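DUF3218 domain-containing protein (Pseudomonas aeruginosa, PDB 2IGS) is of unknown function, though its largely helical fold belongs to a family grouped with the lysozyme-like proteins. Local coordinates at residues F[154-166]-F[175-187]. Sequence-based numbering, arbitrary orientation.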
loop_
_atom_site.group_PDB
_atom_site.type_symbol
_atom_site.label_atom_id
_atom_site.label_comp_id
_atom_site.label_asym_id
_atom_site.label_seq_id
_atom_site.Cartn_x
_atom_site.Cartn_y
_atom_site.Cartn_z
ATOM N N VAL F 154 19.652 20.507 -18.246
ATOM C CA VAL F 154 19.614 20.057 -19.667
ATOM C C VAL F 154 20.562 18.870 -19.922
ATOM O O VAL F 154 21.738 19.027 -20.241
ATOM C CB VAL F 154 19.834 21.198 -20.719
ATOM C CG1 VAL F 154 19.520 20.694 -22.153
ATOM C CG2 VAL F 154 18.988 22.384 -20.393
ATOM N N ASN F 155 20.007 17.677 -19.816
ATOM C CA ASN F 155 20.753 16.445 -19.937
ATOM C C ASN F 155 20.818 15.992 -21.387
ATOM O O ASN F 155 19.909 15.319 -21.902
ATOM C CB ASN F 155 20.105 15.370 -19.057
ATOM C CG ASN F 155 21.061 14.214 -18.742
ATOM O OD1 ASN F 155 21.870 13.799 -19.582
ATOM N ND2 ASN F 155 20.970 13.695 -17.528
ATOM N N LEU F 156 21.912 16.354 -22.042
ATOM C CA LEU F 156 22.052 16.116 -23.461
ATOM C C LEU F 156 22.298 14.629 -23.771
ATOM O O LEU F 156 21.869 14.145 -24.811
ATOM C CB LEU F 156 23.158 17.023 -24.043
ATOM C CG LEU F 156 22.964 18.544 -24.046
ATOM C CD1 LEU F 156 24.176 19.215 -24.699
ATOM C CD2 LEU F 156 21.693 18.949 -24.767
ATOM N N ARG F 157 22.975 13.936 -22.856
ATOM C CA ARG F 157 23.321 12.517 -22.963
ATOM C C ARG F 157 22.082 11.653 -23.059
ATOM O O ARG F 157 22.027 10.647 -23.761
ATOM C CB ARG F 157 24.105 12.084 -21.723
ATOM C CG ARG F 157 24.355 10.574 -21.596
ATOM C CD ARG F 157 25.324 10.085 -22.656
ATOM N NE ARG F 157 25.550 8.645 -22.585
ATOM C CZ ARG F 157 24.758 7.737 -23.149
ATOM N NH1 ARG F 157 23.677 8.118 -23.825
ATOM N NH2 ARG F 157 25.030 6.444 -23.031
ATOM N N THR F 158 21.074 12.102 -22.342
ATOM C CA THR F 158 19.896 11.350 -22.116
ATOM C C THR F 158 18.778 11.782 -23.081
ATOM O O THR F 158 17.802 11.059 -23.288
ATOM C CB THR F 158 19.579 11.549 -20.633
ATOM O OG1 THR F 158 19.772 10.307 -19.945
ATOM C CG2 THR F 158 18.231 12.152 -20.382
ATOM N N LEU F 159 18.944 12.962 -23.666
ATOM C CA LEU F 159 17.962 13.542 -24.563
ATOM C C LEU F 159 17.803 12.724 -25.843
ATOM O O LEU F 159 18.778 12.298 -26.471
ATOM C CB LEU F 159 18.354 14.988 -24.872
ATOM C CG LEU F 159 17.605 15.818 -25.891
ATOM C CD1 LEU F 159 16.142 15.834 -25.555
ATOM C CD2 LEU F 159 18.189 17.190 -25.833
ATOM N N THR F 160 16.553 12.498 -26.216
ATOM C CA THR F 160 16.218 11.657 -27.362
ATOM C C THR F 160 16.330 12.477 -28.659
ATOM O O THR F 160 15.957 13.665 -28.664
ATOM C CB THR F 160 14.791 11.116 -27.160
ATOM O OG1 THR F 160 14.805 10.046 -26.200
ATOM C CG2 THR F 160 14.202 10.628 -28.439
ATOM N N PRO F 161 16.841 11.866 -29.766
ATOM C CA PRO F 161 16.886 12.582 -31.051
ATOM C C PRO F 161 15.503 13.074 -31.490
ATOM O O PRO F 161 15.403 14.099 -32.169
ATOM C CB PRO F 161 17.410 11.522 -32.037
ATOM C CG PRO F 161 17.172 10.203 -31.370
ATOM C CD PRO F 161 17.388 10.502 -29.904
ATOM N N GLY F 162 14.458 12.350 -31.092
ATOM C CA GLY F 162 13.076 12.737 -31.370
ATOM C C GLY F 162 12.594 13.935 -30.574
ATOM O O GLY F 162 12.093 14.907 -31.142
ATOM N N THR F 163 12.735 13.869 -29.255
ATOM C CA THR F 163 12.313 14.971 -28.375
ATOM C C THR F 163 13.189 16.214 -28.552
ATOM O O THR F 163 12.752 17.324 -28.257
ATOM C CB THR F 163 12.158 14.533 -26.887
ATOM O OG1 THR F 163 12.718 15.514 -26.005
ATOM C CG2 THR F 163 12.839 13.248 -26.670
ATOM N N TRP F 164 14.400 16.008 -29.069
ATOM C CA TRP F 164 15.257 17.092 -29.538
ATOM C C TRP F 164 14.651 17.819 -30.745
ATOM O O TRP F 164 14.640 19.054 -30.797
ATOM C CB TRP F 164 16.641 16.552 -29.878
ATOM C CG TRP F 164 17.482 17.475 -30.686
ATOM C CD1 TRP F 164 17.781 17.352 -32.005
ATOM C CD2 TRP F 164 18.145 18.662 -30.234
ATOM N NE1 TRP F 164 18.590 18.378 -32.404
ATOM C CE2 TRP F 164 18.834 19.198 -31.337
ATOM C CE3 TRP F 164 18.230 19.319 -29.002
ATOM C CZ2 TRP F 164 19.591 20.363 -31.257
ATOM C CZ3 TRP F 164 18.995 20.482 -28.923
ATOM C CH2 TRP F 164 19.661 20.991 -30.047
ATOM N N GLN F 165 14.155 17.039 -31.706
ATOM C CA GLN F 165 13.497 17.570 -32.903
ATOM C C GLN F 165 12.248 18.372 -32.525
ATOM O O GLN F 165 11.913 19.365 -33.185
ATOM C CB GLN F 165 13.108 16.433 -33.861
ATOM C CG GLN F 165 14.270 15.715 -34.559
ATOM C CD GLN F 165 13.807 14.548 -35.428
ATOM O OE1 GLN F 165 12.849 14.667 -36.193
ATOM N NE2 GLN F 165 14.492 13.415 -35.312
ATOM N N ALA F 166 11.579 17.934 -31.455
ATOM C CA ALA F 166 10.333 18.552 -30.973
ATOM C C ALA F 166 10.538 19.846 -30.155
ATOM O O ALA F 166 9.561 20.536 -29.825
ATOM C CB ALA F 166 9.543 17.550 -30.154
ATOM N N ALA F 175 22.134 24.348 -33.572
ATOM C CA ALA F 175 23.384 23.967 -34.233
ATOM C C ALA F 175 24.552 23.742 -33.261
ATOM O O ALA F 175 25.427 22.893 -33.500
ATOM C CB ALA F 175 23.767 25.013 -35.291
ATOM N N LEU F 176 24.565 24.520 -32.184
ATOM C CA LEU F 176 25.604 24.458 -31.152
ATOM C C LEU F 176 25.491 23.221 -30.274
ATOM O O LEU F 176 26.486 22.625 -29.887
ATOM C CB LEU F 176 25.510 25.706 -30.264
ATOM C CG LEU F 176 26.438 25.846 -29.054
ATOM C CD1 LEU F 176 27.859 26.256 -29.451
ATOM C CD2 LEU F 176 25.834 26.843 -28.111
ATOM N N VAL F 177 24.259 22.841 -29.959
ATOM C CA VAL F 177 24.003 21.875 -28.900
ATOM C C VAL F 177 23.666 20.487 -29.445
ATOM O O VAL F 177 23.878 19.476 -28.762
ATOM C CB VAL F 177 22.904 22.432 -27.967
ATOM C CG1 VAL F 177 22.360 21.381 -27.085
ATOM C CG2 VAL F 177 23.481 23.559 -27.142
ATOM N N GLY F 178 23.176 20.449 -30.688
ATOM C CA GLY F 178 22.796 19.218 -31.373
ATOM C C GLY F 178 23.845 18.125 -31.390
ATOM O O GLY F 178 23.501 16.959 -31.215
ATOM N N PRO F 179 25.128 18.485 -31.631
ATOM C CA PRO F 179 26.221 17.501 -31.618
ATOM C C PRO F 179 26.445 16.748 -30.293
ATOM O O PRO F 179 27.002 15.636 -30.289
ATOM C CB PRO F 179 27.460 18.350 -31.992
ATOM C CG PRO F 179 26.902 19.486 -32.758
ATOM C CD PRO F 179 25.629 19.820 -32.012
ATOM N N GLY F 180 26.023 17.340 -29.187
ATOM C CA GLY F 180 26.110 16.677 -27.875
ATOM C C GLY F 180 24.972 15.717 -27.555
ATOM O O GLY F 180 25.082 14.931 -26.627
ATOM N N VAL F 181 23.882 15.754 -28.325
ATOM C CA VAL F 181 22.698 14.936 -28.012
ATOM C C VAL F 181 23.073 13.456 -28.025
ATOM O O VAL F 181 23.480 12.927 -29.040
ATOM C CB VAL F 181 21.507 15.219 -28.973
ATOM C CG1 VAL F 181 20.334 14.262 -28.717
ATOM C CG2 VAL F 181 21.040 16.668 -28.849
ATOM N N GLY F 182 22.928 12.795 -26.881
ATOM C CA GLY F 182 23.293 11.379 -26.754
ATOM C C GLY F 182 24.780 11.066 -26.755
ATOM O O GLY F 182 25.165 9.908 -26.741
ATOM N N LEU F 183 25.634 12.088 -26.732
ATOM C CA LEU F 183 27.075 11.835 -26.887
ATOM C C LEU F 183 27.735 11.298 -25.603
ATOM O O LEU F 183 27.612 11.910 -24.532
ATOM C CB LEU F 183 27.790 13.078 -27.443
ATOM C CG LEU F 183 29.205 12.846 -27.988
ATOM C CD1 LEU F 183 29.144 12.210 -29.352
ATOM C CD2 LEU F 183 29.961 14.178 -28.058
ATOM N N ARG F 184 28.402 10.144 -25.711
ATOM C CA ARG F 184 29.125 9.524 -24.582
ATOM C C ARG F 184 30.496 10.187 -24.400
ATOM O O ARG F 184 31.089 10.658 -25.368
ATOM C CB ARG F 184 29.256 7.997 -24.768
ATOM C CG ARG F 184 27.944 7.232 -24.543
ATOM C CD ARG F 184 27.855 5.848 -25.217
ATOM N NE ARG F 184 26.464 5.561 -25.591
ATOM C CZ ARG F 184 25.911 4.351 -25.710
ATOM N NH1 ARG F 184 26.607 3.248 -25.479
ATOM N NH2 ARG F 184 24.636 4.249 -26.057
ATOM N N LEU F 185 30.996 10.229 -23.165
ATOM C CA LEU F 185 32.249 10.945 -22.858
ATOM C C LEU F 185 33.530 10.331 -23.461
ATOM O O LEU F 185 34.584 10.984 -23.498
ATOM C CB LEU F 185 32.402 11.257 -21.370
ATOM C CG LEU F 185 32.517 10.153 -20.329
ATOM C CD1 LEU F 185 33.710 9.225 -20.587
ATOM C CD2 LEU F 185 32.643 10.797 -18.980
ATOM N N ASP F 186 33.445 9.093 -23.935
ATOM C CA ASP F 186 34.583 8.471 -24.589
ATOM C C ASP F 186 34.515 8.581 -26.116
ATOM O O ASP F 186 35.366 8.034 -26.809
ATOM C CB ASP F 186 34.802 7.022 -24.107
ATOM C CG ASP F 186 33.599 6.102 -24.361
ATOM O OD1 ASP F 186 32.611 6.513 -25.011
ATOM O OD2 ASP F 186 33.656 4.932 -23.908
ATOM N N ALA F 187 33.522 9.309 -26.629
ATOM C CA ALA F 187 33.448 9.633 -28.054
ATOM C C ALA F 187 34.635 10.487 -28.526
ATOM O O ALA F 187 35.136 11.324 -27.768
ATOM C CB ALA F 187 32.121 10.327 -28.394
#
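Val177, of helix 171-177, packs its CG1 methyl against both Leu156 and the indole of Trp164. Val177 CG1 lies 3.4 Å from Leu156 CD2, closer than carbons usually pack, and the two side chains meet at about a right angle; Leu209 of helix 203-216 backs Val177. At Gly178 the backbone itself touches the tryptophan, Gly178 CA standing 3.4 Å from Trp164 CZ2. Val181 divides its two methyls. With CG1 anti to the backbone N (chi1 174°), Val181 CG1 reaches Leu159 O at 3.4 Å, while Val181 CG2 sits over one face of the indole, 4.0 Å from the centroid of the six-membered ring of Trp164 and 22° off its normal, a CH-pi contact. Lys174 adds a cation-pi interaction to the same indole. Gly182 N donates to Leu156 O over 2.7 Å in an almost straight bond (176° at the hydrogen), although the donor is tilted from the carbonyl plane; its CA also directs a C-H at Arg157 O. Farther on, in the conformer of Arg184 described, its CG covers one face of the Arg157 guanidinium and the two guanidinium planes are close to parallel, an arrangement left provisional by a second modelled conformer. Arg157 NH2 and Arg184 NE then lie 3.1 Å apart, two donors that are not hydrogen-bonded. Glu145 probably offsets this proximity, forming a salt bridge with Arg157 and a weak, long ion pair with Arg184. The positive phi of Gly182 fits the type II beta turn from Gly180 to Leu183, through which the chain leaving helix 171-177 is joined to the connection between strand 154-155 and helix 161-165.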